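Local coordinates for spindle pole body-associated protein VIK1 (Saccharomyces cerevisiae, PDB 2O0A) that recruits the minus-end-directed kinesin Kar3 to microtubules and, as the Kar3-Vik1 heterodimer, cross-links antiparallel microtubules, its C-terminal domain having a motor fold without a nucleotide-binding site, at residues Cys28-Met33 / Asn62-His67; Asn93-Ser98 / Ser260-Phe265; Gln125-Leu130 / Leu171-Asn176; Asp143-Tyr148 / Asp180-Phe185; Ser196-Ile201 / Ile226-Leu231. All blocks are in the same frame, centred on the assembly; numbering follows the deposited sequence.

Contact 1. Residues Cys28-Met33 / Asn62-His67; sequences CYAYVM and NRVIPH
Asn62 lies crosswise to Tyr29, its CB over one face of the phenol ring, 3.9 Å from the ring centroid and 21° off the normal, a CH-pi contact. With CG anti to its carbonyl carbon (chi1 -63°), the same side chain brings OD1 2.7 Å from Cys28 N, accepting a hydrogen bond nearly along its C=O axis, while Asn62 N donates back to Cys28 O. Beyond this pair of bonds the strands run parallel, 18° apart, and Ala30 receives from Ile65 N at its O (2.7 Å). Tyr31, CG anti to its backbone N, crosses Ile65 obliquely, Tyr31 CD1 lying 3.6 Å from Ile65 CG2. At the far end Met33, bent at chi2 and chi3, brings SD within 3.3 Å of CD2 of His67, oblique to the imidazole. On the face opposite Tyr31 and Ile65, Ala30 and Val32 meet Val64. Strand 63-66 flanks strand 27-32, whose other neighbour is strand 265-270; helix 72-89 packs on Tyr31 and Ile65, and Tyr31 OH bonds Val70 O just before that helix.

Contact 2. Residues Asn93-Ser98 / Ser260-Phe265; sequences NFNLIS and SDTKSF
The carboxamide of Asn95 is gripped in its own plane, its ND2 donating both to Thr262 OG1 and to Ser264 OG, each 2.9 Å away and both close to the amide plane. Its OD1, by contrast, is met from above the carbonyl plane by Phe265 N, 38° out of it. In the kinesin-type motor fold of this domain, these bonds join central strand 94-99 to the chain that leaves helix 250-261 and leads into strand 265-270. Three bonds together fix the rotation of the amide, whose CG sits in the crowded position between the backbone N and carbonyl carbon. Thr262 OG1 is shared, also bonding Leu258 O in the last turn of the helix. Around this side chain the backbones pair: Lys263 N donates to Asn93 O, on a lone pair, at 3.0 Å, whereas the bond from Asn95 N to Lys263 O is weak, bent to 126°. Leu96 and Phe265 lie side by side, pointing the same way, with Leu96 CD1 3.5 Å from Phe265 CD2; Tyr29 stacks on the Phe265 ring. Farther along, Ile97 N reaches Phe265 O at 2.8 Å, with 169° at the hydrogen.

Contact 3. Residues Gln125-Leu130 / Leu171-Asn176; sequences QYVITL and LVIIEN
Ile174 holds CG1 anti to its carbonyl carbon (chi1 -55°) and extends it, so that CD1 crosses obliquely to Leu130, 3.8 Å from Leu130 CB. Leu130 itself has CG anti to the backbone N, which carries CD1 alongside the same methyl. On the other face of the sheet, Thr129 places OG1 in the crowded position between backbone N and carbonyl carbon (chi1 72°) and sets CG2 anti to the carbonyl carbon. There Thr129 CG2 meets Ile173 CG1 at 4.0 Å, while Leu171 CD2 comes within 3.7 Å of Thr129 CB. The hydroxyl bonds Gln204 OE1 in strand 197-207, so the methyl and hydroxyl of one residue serve different neighbours. Val127 extends this outer patch, CG1 touching Ile173 CG2. The strands are antiparallel, and Leu130 and Val172 form a hydrogen-bonded pair, with Leu130 N 2.8 Å from Val172 O and Val172 N 3.0 Å from Leu130 O. Ile174 N then donates to Ile128 O at 2.8 Å, nearly along the C=O axis. Past that bond the strands diverge, and a water takes over, accepting from Ile128 N and donating to Ile174 O. The strand axes cross at 138°, well short of 180°. The geometry is that of a strongly twisted antiparallel edge pairing, here the short strand 172-174 added to the long strand 126-136 at the periphery of the kinesin-like mixed sheet.

Contact 4. Residues Asp143-Tyr148 / Asp180-Phe185; sequences DMLLDY and DLPLNF
Two type I beta turns, Asp143 to Leu146 and Pro182 to Phe185, pack together, each closed by a backbone hydrogen bond, Leu146 N to Asp143 O at 3.1 Å and Phe185 N to Pro182 O at 3.0 Å. An Asx turn overlaps the first: Asp143 OD1 accepts from Leu145 N, which approaches from above the carboxylate plane. Asp143 OD2 is held by Lys170 N, so both carboxylate oxygens engage backbone amides. Leu145 carries most of the direct packing. Its CG is anti to the carbonyl carbon (chi1 -60°), and the chain crosses Pro182 at about a right angle, with CD2 3.7 Å from Pro182 CD. The same methyl lies at the edge of the Phe185 ring, near its plane, 4.4 Å from Phe185 CD1. That ring is covered on one face by Leu181, whose CD1 stands 3.7 Å above the plane, over the centre. The polar side of the contact is bridged by water: one molecule lies 2.8 Å from Met144 O and 3.0 Å from Asn184 OD1, and a second donates to Met144 O and Leu146 O. The two loops cover the side of the sheet where Leu145 touches Phe132 and Val172, Leu181 touches Leu130, and helix 105-116 presents Ile112 to both Leu181 and Phe185.

Contact 5. Residues Ser196-Ile201 / Ile226-Leu231; sequences SGMGII and IELNNL
Met198 and Ile226 cross obliquely, with Met198 SD and Ile226 CG2 3.6 Å apart. Met198 has CG anti to its backbone N (chi1 -177°) and bends only at chi3; its CG also runs beside Leu228, 3.7 Å from CD2. Ile226 spreads its branches, for while CG2 faces the methionine, CD1 folds back (chi2 -59°) to lie 3.8 Å from Ile200 CG1. Behind these side chains, Gly199 and Glu227 form an antiparallel hydrogen-bonded pair. Gly199 N lies 2.9 Å from Glu227 O, in the carbonyl plane, whereas Glu227 N meets Gly199 O from 32° above its plane. This pairing joins strands 197-207 and 221-228, antiparallel neighbours in the main sheet of the kinesin-like motor domain. The Glu227 carboxylate is held at OE1 by Arg108 through a salt bridge and at OE2 by Asn229 ND2, which also bonds Asp188 OD2. Helix 250-261 covers the methionine face, touching Met198 with Ile251, Val254 and Leu255, and Ile226 with Leu258. Nearby, Gly197 O accepts from Ser233 OG of helix 231-243.

In the fold
Contacts 1, 3 and 5 are strand pairings of one mixed sheet, contact 2 reaches the same sheet, and contact 4 packs against it. Contacts 1 and 2 meet where Tyr29 CD2 comes 3.3 Å from Phe265 CZ. Contact 2 joins contact 5 through probable hydrogen bonds, Ser98 N to Ile226 O and Ile226 N to Leu96 O, both 2.8 Å. Leu130 CD1 and Ile201 CG2, 3.9 Å apart, carry the packing from contact 5 to contact 3, and Phe185 CZ reaches Ile201 CD1 from contact 4. Asp180 OD2 ties contact 4 to contact 3, probably hydrogen-bonded to Glu175 N. Contacts 1 and 3, centres about 29 Å apart, lie on opposite sides of the chain's centre. The domain has no nucleotide-binding site.

Contact 1. Residues Cys28-Met33 / Asn62-His67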
# COMPACT_ATOMS: atom_id res chain seq x y z
N CYS A 28 7.41 -5.84 3.43
CA CYS A 28 7.50 -5.86 1.97
C CYS A 28 6.92 -7.17 1.46
O CYS A 28 7.42 -8.26 1.75
CB CYS A 28 8.93 -5.65 1.51
SG CYS A 28 9.11 -5.44 -0.27
N TYR A 29 5.81 -7.05 0.74
CA TYR A 29 5.05 -8.19 0.27
C TYR A 29 5.02 -8.19 -1.23
O TYR A 29 4.92 -7.13 -1.83
CB TYR A 29 3.62 -8.09 0.80
CG TYR A 29 3.52 -8.39 2.28
CD1 TYR A 29 2.99 -9.59 2.70
CD2 TYR A 29 3.95 -7.46 3.25
CE1 TYR A 29 2.88 -9.89 4.06
CE2 TYR A 29 3.84 -7.75 4.61
CZ TYR A 29 3.31 -8.96 5.00
OH TYR A 29 3.20 -9.27 6.34
N ALA A 30 5.10 -9.37 -1.85
CA ALA A 30 4.97 -9.49 -3.30
C ALA A 30 3.61 -10.08 -3.62
O ALA A 30 3.23 -11.11 -3.07
CB ALA A 30 6.07 -10.38 -3.87
N TYR A 31 2.86 -9.41 -4.50
CA TYR A 31 1.55 -9.87 -4.92
C TYR A 31 1.71 -10.18 -6.40
O TYR A 31 1.86 -9.26 -7.21
CB TYR A 31 0.55 -8.75 -4.65
CG TYR A 31 -0.92 -9.08 -4.72
CD1 TYR A 31 -1.39 -10.41 -4.71
CD2 TYR A 31 -1.87 -8.06 -4.72
CE1 TYR A 31 -2.76 -10.68 -4.75
CE2 TYR A 31 -3.21 -8.32 -4.75
CZ TYR A 31 -3.66 -9.63 -4.76
OH TYR A 31 -5.02 -9.84 -4.82
N VAL A 32 1.68 -11.45 -6.76
CA VAL A 32 2.25 -11.87 -8.04
C VAL A 32 1.25 -12.54 -8.97
O VAL A 32 0.39 -13.30 -8.50
CB VAL A 32 3.49 -12.79 -7.84
CG1 VAL A 32 4.55 -12.14 -6.95
CG2 VAL A 32 3.09 -14.18 -7.32
N MET A 33 1.36 -12.25 -10.27
CA MET A 33 0.59 -12.96 -11.29
C MET A 33 1.52 -13.94 -12.01
O MET A 33 2.08 -13.59 -13.06
CB MET A 33 -0.07 -11.99 -12.27
CG MET A 33 -1.26 -11.28 -11.68
SD MET A 33 -2.69 -12.36 -11.66
CE MET A 33 -3.65 -11.65 -12.99
N ASN A 62 8.16 -10.72 3.10
CA ASN A 62 7.43 -11.23 4.25
C ASN A 62 6.47 -12.34 3.83
O ASN A 62 6.31 -13.35 4.54
CB ASN A 62 6.74 -10.09 5.00
CG ASN A 62 7.73 -9.08 5.55
OD1 ASN A 62 7.80 -7.96 5.09
ND2 ASN A 62 8.55 -9.51 6.51
N ARG A 63 5.84 -12.16 2.67
CA ARG A 63 5.03 -13.20 2.06
C ARG A 63 4.92 -12.92 0.57
O ARG A 63 4.91 -11.75 0.16
CB ARG A 63 3.64 -13.25 2.72
CG ARG A 63 2.70 -14.30 2.16
CD ARG A 63 1.64 -14.70 3.15
NE ARG A 63 2.13 -15.49 4.29
CZ ARG A 63 2.40 -16.80 4.23
NH1 ARG A 63 2.25 -17.48 3.10
NH2 ARG A 63 2.82 -17.43 5.33
N VAL A 64 4.89 -13.99 -0.22
CA VAL A 64 4.62 -13.96 -1.66
C VAL A 64 3.20 -14.48 -1.86
O VAL A 64 2.87 -15.61 -1.48
CB VAL A 64 5.66 -14.78 -2.46
CG1 VAL A 64 5.25 -14.90 -3.93
CG2 VAL A 64 7.01 -14.12 -2.32
N ILE A 65 2.36 -13.63 -2.42
CA ILE A 65 0.93 -13.88 -2.48
C ILE A 65 0.50 -14.10 -3.92
O ILE A 65 0.66 -13.22 -4.75
CB ILE A 65 0.16 -12.65 -1.90
CG1 ILE A 65 0.55 -12.41 -0.44
CG2 ILE A 65 -1.33 -12.83 -2.03
CD1 ILE A 65 0.21 -11.00 0.06
N PRO A 66 -0.08 -15.28 -4.22
CA PRO A 66 -0.50 -15.55 -5.60
C PRO A 66 -1.87 -14.96 -5.94
O PRO A 66 -2.88 -15.36 -5.35
CB PRO A 66 -0.53 -17.08 -5.66
CG PRO A 66 -0.83 -17.50 -4.25
CD PRO A 66 -0.35 -16.42 -3.32
N HIS A 67 -1.90 -14.03 -6.89
CA HIS A 67 -3.13 -13.39 -7.32
C HIS A 67 -4.18 -14.36 -7.92
O HIS A 67 -5.37 -14.12 -7.80
CB HIS A 67 -2.82 -12.27 -8.31
CG HIS A 67 -3.99 -11.37 -8.60
ND1 HIS A 67 -4.16 -10.15 -7.99
CD2 HIS A 67 -5.03 -11.51 -9.46
CE1 HIS A 67 -5.26 -9.58 -8.44
NE2 HIS A 67 -5.81 -10.39 -9.33

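Contact 2. Residues Asn93-Ser98 / Ser260-Phe265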
# COMPACT_ATOMS: atom_id res chain seq x y z
N ASN A 93 -0.35 6.07 13.14
CA ASN A 93 -0.49 6.49 11.74
C ASN A 93 0.31 5.54 10.87
O ASN A 93 1.41 5.10 11.25
CB ASN A 93 -0.00 7.92 11.57
CG ASN A 93 -0.78 8.89 12.42
OD1 ASN A 93 -1.97 8.68 12.73
ND2 ASN A 93 -0.11 9.96 12.83
N PHE A 94 -0.25 5.20 9.71
CA PHE A 94 0.30 4.09 8.95
C PHE A 94 0.05 4.22 7.47
O PHE A 94 -0.66 5.10 7.02
CB PHE A 94 -0.17 2.73 9.49
CG PHE A 94 -1.66 2.44 9.32
CD1 PHE A 94 -2.06 1.37 8.53
CD2 PHE A 94 -2.65 3.18 10.01
CE1 PHE A 94 -3.40 1.04 8.38
CE2 PHE A 94 -4.00 2.86 9.89
CZ PHE A 94 -4.39 1.78 9.06
N ASN A 95 0.66 3.32 6.70
CA ASN A 95 0.55 3.43 5.25
C ASN A 95 0.52 2.10 4.54
O ASN A 95 0.82 1.05 5.12
CB ASN A 95 1.65 4.35 4.68
CG ASN A 95 3.03 3.72 4.74
OD1 ASN A 95 3.27 2.65 4.17
ND2 ASN A 95 3.97 4.42 5.40
N LEU A 96 0.10 2.18 3.28
CA LEU A 96 0.25 1.10 2.32
C LEU A 96 0.84 1.73 1.08
O LEU A 96 0.23 2.60 0.47
CB LEU A 96 -1.12 0.46 2.03
CG LEU A 96 -1.20 -0.56 0.90
CD1 LEU A 96 -0.18 -1.68 1.10
CD2 LEU A 96 -2.63 -1.13 0.74
N ILE A 97 2.07 1.33 0.74
CA ILE A 97 2.77 1.89 -0.41
C ILE A 97 2.79 0.81 -1.49
O ILE A 97 3.48 -0.20 -1.34
CB ILE A 97 4.19 2.36 -0.03
CG1 ILE A 97 4.08 3.50 0.98
CG2 ILE A 97 4.98 2.81 -1.30
CD1 ILE A 97 5.37 3.84 1.71
N SER A 98 2.01 1.03 -2.55
CA SER A 98 1.78 0.03 -3.58
C SER A 98 2.53 0.39 -4.86
O SER A 98 2.32 1.48 -5.41
CB SER A 98 0.28 -0.14 -3.84
OG SER A 98 0.05 -1.14 -4.83
N SER A 260 9.66 7.65 7.54
CA SER A 260 10.24 7.99 8.84
C SER A 260 9.25 8.07 10.00
O SER A 260 9.58 7.71 11.13
CB SER A 260 11.07 9.28 8.76
OG SER A 260 10.27 10.40 8.48
N ASP A 261 8.02 8.49 9.70
CA ASP A 261 7.08 8.91 10.75
C ASP A 261 5.77 8.14 10.84
O ASP A 261 4.93 8.45 11.70
CB ASP A 261 6.80 10.41 10.62
CG ASP A 261 8.04 11.27 10.83
OD1 ASP A 261 9.10 10.74 11.23
OD2 ASP A 261 7.96 12.50 10.61
N THR A 262 5.58 7.16 9.95
CA THR A 262 4.39 6.30 10.00
C THR A 262 4.84 4.85 9.87
O THR A 262 5.97 4.58 9.44
CB THR A 262 3.32 6.65 8.90
OG1 THR A 262 3.83 6.33 7.60
CG2 THR A 262 2.97 8.12 8.91
N LYS A 263 3.97 3.92 10.27
CA LYS A 263 4.21 2.50 10.04
C LYS A 263 3.98 2.23 8.56
O LYS A 263 3.03 2.74 7.99
CB LYS A 263 3.24 1.63 10.84
CG LYS A 263 3.33 1.74 12.35
CD LYS A 263 4.57 1.05 12.87
CE LYS A 263 4.39 -0.45 12.99
NZ LYS A 263 5.64 -1.09 13.52
N SER A 264 4.87 1.43 7.97
CA SER A 264 4.83 1.16 6.52
C SER A 264 4.53 -0.28 6.13
O SER A 264 4.85 -1.24 6.84
CB SER A 264 6.15 1.57 5.84
OG SER A 264 6.44 2.95 5.99
N PHE A 265 3.92 -0.42 4.96
CA PHE A 265 3.67 -1.72 4.37
C PHE A 265 3.91 -1.55 2.88
O PHE A 265 3.11 -0.88 2.20
CB PHE A 265 2.21 -2.12 4.65
CG PHE A 265 1.82 -3.53 4.24
CD1 PHE A 265 1.35 -4.42 5.21
CD2 PHE A 265 1.81 -3.93 2.89
CE1 PHE A 265 0.91 -5.71 4.86
CE2 PHE A 265 1.39 -5.23 2.54
CZ PHE A 265 0.93 -6.12 3.53
O HOH W 1 2.84 9.82 12.69

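Contact 3. Residues Gln125-Leu130 / Leu171-Asn176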
# COMPACT_ATOMS: atom_id res chain seq x y z
N GLN A 125 -16.93 1.64 14.27
CA GLN A 125 -16.05 2.22 15.28
C GLN A 125 -15.60 3.65 14.97
O GLN A 125 -15.20 4.37 15.88
CB GLN A 125 -14.82 1.34 15.44
CG GLN A 125 -15.07 -0.12 15.78
CD GLN A 125 -13.79 -0.93 15.67
OE1 GLN A 125 -13.38 -1.32 14.58
NE2 GLN A 125 -13.14 -1.15 16.80
N TYR A 126 -15.65 4.03 13.70
CA TYR A 126 -15.06 5.30 13.25
C TYR A 126 -15.92 6.02 12.24
O TYR A 126 -16.64 5.38 11.45
CB TYR A 126 -13.71 5.06 12.56
CG TYR A 126 -12.70 4.33 13.40
CD1 TYR A 126 -11.88 5.02 14.29
CD2 TYR A 126 -12.55 2.94 13.28
CE1 TYR A 126 -10.95 4.34 15.08
CE2 TYR A 126 -11.62 2.27 14.03
CZ TYR A 126 -10.83 2.96 14.94
OH TYR A 126 -9.91 2.26 15.70
N VAL A 127 -15.82 7.35 12.23
CA VAL A 127 -16.23 8.11 11.05
C VAL A 127 -14.98 8.23 10.17
O VAL A 127 -13.89 8.55 10.64
CB VAL A 127 -16.78 9.50 11.39
CG1 VAL A 127 -17.06 10.31 10.12
CG2 VAL A 127 -18.09 9.35 12.17
N ILE A 128 -15.16 7.93 8.89
CA ILE A 128 -14.04 7.75 7.96
C ILE A 128 -14.06 8.84 6.89
O ILE A 128 -15.10 9.06 6.25
CB ILE A 128 -14.09 6.34 7.29
CG1 ILE A 128 -14.03 5.27 8.38
CG2 ILE A 128 -12.95 6.16 6.29
CD1 ILE A 128 -14.24 3.85 7.89
N THR A 129 -12.93 9.52 6.70
CA THR A 129 -12.82 10.51 5.64
C THR A 129 -11.78 10.10 4.60
O THR A 129 -10.92 9.27 4.87
CB THR A 129 -12.38 11.89 6.18
OG1 THR A 129 -11.00 11.83 6.56
CG2 THR A 129 -13.21 12.26 7.39
N LEU A 130 -11.88 10.70 3.42
CA LEU A 130 -10.94 10.41 2.35
C LEU A 130 -10.61 11.65 1.53
O LEU A 130 -11.48 12.45 1.24
CB LEU A 130 -11.50 9.28 1.45
CG LEU A 130 -10.57 8.69 0.38
CD1 LEU A 130 -10.83 7.18 0.15
CD2 LEU A 130 -10.69 9.46 -0.94
N LEU A 171 -12.13 16.93 0.71
CA LEU A 171 -12.30 15.86 1.69
C LEU A 171 -13.75 15.40 1.71
O LEU A 171 -14.68 16.21 1.76
CB LEU A 171 -11.88 16.34 3.08
CG LEU A 171 -11.94 15.30 4.21
CD1 LEU A 171 -10.86 15.52 5.25
CD2 LEU A 171 -13.31 15.25 4.87
N VAL A 172 -13.93 14.08 1.67
CA VAL A 172 -15.26 13.48 1.70
C VAL A 172 -15.38 12.60 2.94
O VAL A 172 -14.47 11.86 3.29
CB VAL A 172 -15.54 12.64 0.45
CG1 VAL A 172 -16.90 11.97 0.53
CG2 VAL A 172 -15.44 13.51 -0.82
N ILE A 173 -16.53 12.70 3.61
CA ILE A 173 -16.86 11.77 4.67
C ILE A 173 -17.60 10.58 4.05
O ILE A 173 -18.63 10.76 3.40
CB ILE A 173 -17.71 12.45 5.75
CG1 ILE A 173 -16.90 13.57 6.40
CG2 ILE A 173 -18.15 11.41 6.77
CD1 ILE A 173 -17.66 14.43 7.38
N ILE A 174 -17.05 9.38 4.21
CA ILE A 174 -17.62 8.19 3.57
C ILE A 174 -18.66 7.50 4.47
O ILE A 174 -18.34 7.06 5.56
CB ILE A 174 -16.51 7.16 3.22
CG1 ILE A 174 -15.42 7.80 2.38
CG2 ILE A 174 -17.13 5.93 2.52
CD1 ILE A 174 -14.38 6.80 1.92
N GLU A 175 -19.90 7.41 3.99
CA GLU A 175 -20.96 6.71 4.73
C GLU A 175 -21.15 5.30 4.18
O GLU A 175 -21.26 4.34 4.93
CB GLU A 175 -22.28 7.47 4.64
CG GLU A 175 -22.22 8.95 5.01
CD GLU A 175 -22.03 9.21 6.49
OE1 GLU A 175 -22.17 8.26 7.30
OE2 GLU A 175 -21.75 10.37 6.86
N ASN A 176 -21.20 5.20 2.85
CA ASN A 176 -21.48 3.93 2.17
C ASN A 176 -20.43 3.63 1.10
O ASN A 176 -20.72 3.60 -0.09
CB ASN A 176 -22.89 3.94 1.57
CG ASN A 176 -23.97 4.29 2.60
OD1 ASN A 176 -24.08 3.66 3.65
ND2 ASN A 176 -24.77 5.30 2.29
O HOH W 2 -17.84 7.18 8.13

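Contact 4. Residues Asp143-Tyr148 / Asp180-Phe185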
# COMPACT_ATOMS: atom_id res chain seq x y z
N ASP A 143 -6.43 17.31 -7.96
CA ASP A 143 -7.35 16.85 -6.92
C ASP A 143 -8.26 15.81 -7.56
O ASP A 143 -9.12 16.14 -8.38
CB ASP A 143 -8.16 18.02 -6.37
CG ASP A 143 -8.98 17.65 -5.14
OD1 ASP A 143 -9.33 16.46 -4.99
OD2 ASP A 143 -9.26 18.56 -4.34
N MET A 144 -8.05 14.54 -7.21
CA MET A 144 -8.78 13.45 -7.88
C MET A 144 -10.25 13.35 -7.49
O MET A 144 -11.02 12.59 -8.11
CB MET A 144 -8.06 12.12 -7.66
CG MET A 144 -6.62 12.09 -8.15
SD MET A 144 -6.50 12.42 -9.91
CE MET A 144 -7.46 11.04 -10.56
N LEU A 145 -10.67 14.14 -6.50
CA LEU A 145 -12.07 14.16 -6.09
C LEU A 145 -12.85 15.29 -6.76
O LEU A 145 -14.05 15.46 -6.50
CB LEU A 145 -12.21 14.20 -4.57
CG LEU A 145 -11.61 13.01 -3.81
CD1 LEU A 145 -11.99 13.06 -2.35
CD2 LEU A 145 -11.97 11.64 -4.44
N LEU A 146 -12.16 16.04 -7.62
CA LEU A 146 -12.76 17.10 -8.44
C LEU A 146 -12.46 16.88 -9.92
O LEU A 146 -11.80 15.91 -10.30
CB LEU A 146 -12.25 18.48 -7.98
CG LEU A 146 -12.41 18.86 -6.50
CD1 LEU A 146 -11.78 20.21 -6.20
CD2 LEU A 146 -13.86 18.84 -6.06
N ASP A 147 -12.96 17.77 -10.77
CA ASP A 147 -12.64 17.74 -12.20
C ASP A 147 -11.24 18.27 -12.49
O ASP A 147 -10.68 19.06 -11.72
CB ASP A 147 -13.69 18.51 -13.01
CG ASP A 147 -15.06 17.83 -12.99
OD1 ASP A 147 -15.54 17.46 -11.90
OD2 ASP A 147 -15.65 17.68 -14.08
N TYR A 148 -10.67 17.81 -13.61
CA TYR A 148 -9.33 18.19 -14.06
C TYR A 148 -9.05 19.70 -14.05
O TYR A 148 -9.77 20.49 -14.67
CB TYR A 148 -9.09 17.60 -15.46
CG TYR A 148 -7.86 18.14 -16.18
CD1 TYR A 148 -6.58 17.79 -15.76
CD2 TYR A 148 -7.99 18.97 -17.29
CE1 TYR A 148 -5.45 18.28 -16.42
CE2 TYR A 148 -6.87 19.47 -17.95
CZ TYR A 148 -5.61 19.11 -17.51
OH TYR A 148 -4.50 19.59 -18.16
N ASP A 180 -19.99 7.20 -2.02
CA ASP A 180 -19.71 8.59 -1.66
C ASP A 180 -18.56 9.18 -2.45
O ASP A 180 -18.21 10.36 -2.27
CB ASP A 180 -19.45 8.68 -0.16
CG ASP A 180 -20.70 8.43 0.65
OD1 ASP A 180 -21.78 8.90 0.23
OD2 ASP A 180 -20.61 7.75 1.68
N LEU A 181 -17.97 8.36 -3.31
CA LEU A 181 -16.82 8.79 -4.09
C LEU A 181 -17.20 8.96 -5.56
O LEU A 181 -18.22 8.41 -6.01
CB LEU A 181 -15.67 7.79 -3.92
CG LEU A 181 -15.16 7.68 -2.48
CD1 LEU A 181 -14.19 6.52 -2.36
CD2 LEU A 181 -14.52 8.98 -2.00
N PRO A 182 -16.38 9.72 -6.32
CA PRO A 182 -16.74 9.97 -7.71
C PRO A 182 -16.91 8.69 -8.52
O PRO A 182 -16.32 7.64 -8.22
CB PRO A 182 -15.55 10.78 -8.24
CG PRO A 182 -15.00 11.44 -7.02
CD PRO A 182 -15.12 10.39 -5.96
N LEU A 183 -17.73 8.79 -9.55
CA LEU A 183 -17.94 7.66 -10.44
C LEU A 183 -16.66 7.14 -11.10
O LEU A 183 -16.60 5.95 -11.48
CB LEU A 183 -18.98 8.02 -11.51
CG LEU A 183 -20.40 8.20 -10.97
CD1 LEU A 183 -21.21 9.05 -11.96
CD2 LEU A 183 -21.06 6.86 -10.69
N ASN A 184 -15.65 8.00 -11.23
CA ASN A 184 -14.39 7.61 -11.85
C ASN A 184 -13.31 7.23 -10.85
O ASN A 184 -12.15 7.09 -11.21
CB ASN A 184 -13.87 8.72 -12.77
CG ASN A 184 -13.29 9.90 -12.02
OD1 ASN A 184 -13.47 10.04 -10.81
ND2 ASN A 184 -12.59 10.76 -12.75
N PHE A 185 -13.71 7.07 -9.59
CA PHE A 185 -12.74 6.81 -8.52
C PHE A 185 -11.81 5.64 -8.80
O PHE A 185 -10.60 5.72 -8.51
CB PHE A 185 -13.43 6.63 -7.17
CG PHE A 185 -12.48 6.32 -6.05
CD1 PHE A 185 -11.77 7.33 -5.42
CD2 PHE A 185 -12.33 5.00 -5.60
CE1 PHE A 185 -10.88 7.02 -4.36
CE2 PHE A 185 -11.47 4.69 -4.56
CZ PHE A 185 -10.74 5.70 -3.95
O HOH W 3 -11.09 9.97 -8.97
O HOH W 4 -12.40 13.38 -10.46

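Contact 5. Residues Ser196-Ile201 / Ile226-Leu231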
# COMPACT_ATOMS: atom_id res chain seq x y z
N SER A 196 3.84 10.03 -15.39
CA SER A 196 4.61 9.80 -14.18
C SER A 196 4.10 10.60 -12.98
O SER A 196 3.60 11.71 -13.12
CB SER A 196 6.09 10.12 -14.42
OG SER A 196 6.80 10.21 -13.19
N GLY A 197 4.24 10.00 -11.80
CA GLY A 197 3.94 10.67 -10.55
C GLY A 197 3.54 9.71 -9.45
O GLY A 197 4.00 8.58 -9.39
N MET A 198 2.65 10.17 -8.58
CA MET A 198 2.30 9.41 -7.41
C MET A 198 0.90 9.77 -6.95
O MET A 198 0.58 10.95 -6.77
CB MET A 198 3.30 9.70 -6.30
CG MET A 198 3.09 8.91 -5.01
SD MET A 198 4.43 9.17 -3.82
CE MET A 198 4.03 10.81 -3.26
N GLY A 199 0.06 8.77 -6.76
CA GLY A 199 -1.23 9.00 -6.12
C GLY A 199 -1.09 8.95 -4.61
O GLY A 199 -0.33 8.15 -4.06
N ILE A 200 -1.83 9.83 -3.92
CA ILE A 200 -1.89 9.81 -2.47
C ILE A 200 -3.35 9.81 -2.04
O ILE A 200 -4.10 10.73 -2.34
CB ILE A 200 -1.23 11.04 -1.81
CG1 ILE A 200 0.22 11.20 -2.28
CG2 ILE A 200 -1.34 10.95 -0.29
CD1 ILE A 200 0.82 12.57 -1.94
N ILE A 201 -3.74 8.76 -1.32
CA ILE A 201 -5.03 8.73 -0.68
C ILE A 201 -4.80 8.83 0.82
O ILE A 201 -4.04 8.07 1.36
CB ILE A 201 -5.83 7.46 -1.07
CG1 ILE A 201 -6.45 7.70 -2.44
CG2 ILE A 201 -6.93 7.13 -0.03
CD1 ILE A 201 -7.13 6.50 -3.06
N ILE A 226 -0.39 5.01 -0.93
CA ILE A 226 0.47 5.61 -1.94
C ILE A 226 0.48 4.69 -3.16
O ILE A 226 0.73 3.50 -3.04
CB ILE A 226 1.90 5.80 -1.40
CG1 ILE A 226 1.90 6.72 -0.17
CG2 ILE A 226 2.84 6.27 -2.52
CD1 ILE A 226 1.34 8.12 -0.43
N GLU A 227 0.18 5.25 -4.34
CA GLU A 227 0.20 4.48 -5.58
C GLU A 227 1.34 4.97 -6.46
O GLU A 227 1.36 6.13 -6.88
CB GLU A 227 -1.13 4.58 -6.32
CG GLU A 227 -2.25 3.85 -5.60
CD GLU A 227 -3.59 4.07 -6.28
OE1 GLU A 227 -4.27 5.06 -5.94
OE2 GLU A 227 -3.96 3.25 -7.12
N LEU A 228 2.28 4.08 -6.72
CA LEU A 228 3.34 4.33 -7.68
C LEU A 228 3.13 3.31 -8.79
O LEU A 228 3.59 2.20 -8.69
CB LEU A 228 4.71 4.18 -7.01
CG LEU A 228 5.04 5.23 -5.95
CD1 LEU A 228 6.12 4.74 -5.03
CD2 LEU A 228 5.41 6.56 -6.63
N ASN A 229 2.38 3.70 -9.82
CA ASN A 229 1.74 2.69 -10.69
C ASN A 229 2.29 2.61 -12.11
O ASN A 229 1.65 2.05 -13.01
CB ASN A 229 0.21 2.86 -10.70
CG ASN A 229 -0.47 2.46 -9.37
OD1 ASN A 229 0.18 2.04 -8.39
ND2 ASN A 229 -1.79 2.60 -9.34
N ASN A 230 3.49 3.15 -12.30
CA ASN A 230 4.27 2.91 -13.51
C ASN A 230 5.77 2.91 -13.20
O ASN A 230 6.18 3.37 -12.13
CB ASN A 230 3.88 3.88 -14.64
CG ASN A 230 3.95 5.33 -14.23
OD1 ASN A 230 2.99 6.09 -14.44
ND2 ASN A 230 5.08 5.74 -13.66
N LEU A 231 6.59 2.37 -14.11
CA LEU A 231 8.02 2.19 -13.82
C LEU A 231 8.73 3.50 -13.54
O LEU A 231 9.57 3.57 -12.64
CB LEU A 231 8.77 1.43 -14.94
CG LEU A 231 10.24 1.12 -14.61
CD1 LEU A 231 10.39 0.10 -13.48
CD2 LEU A 231 11.01 0.66 -15.83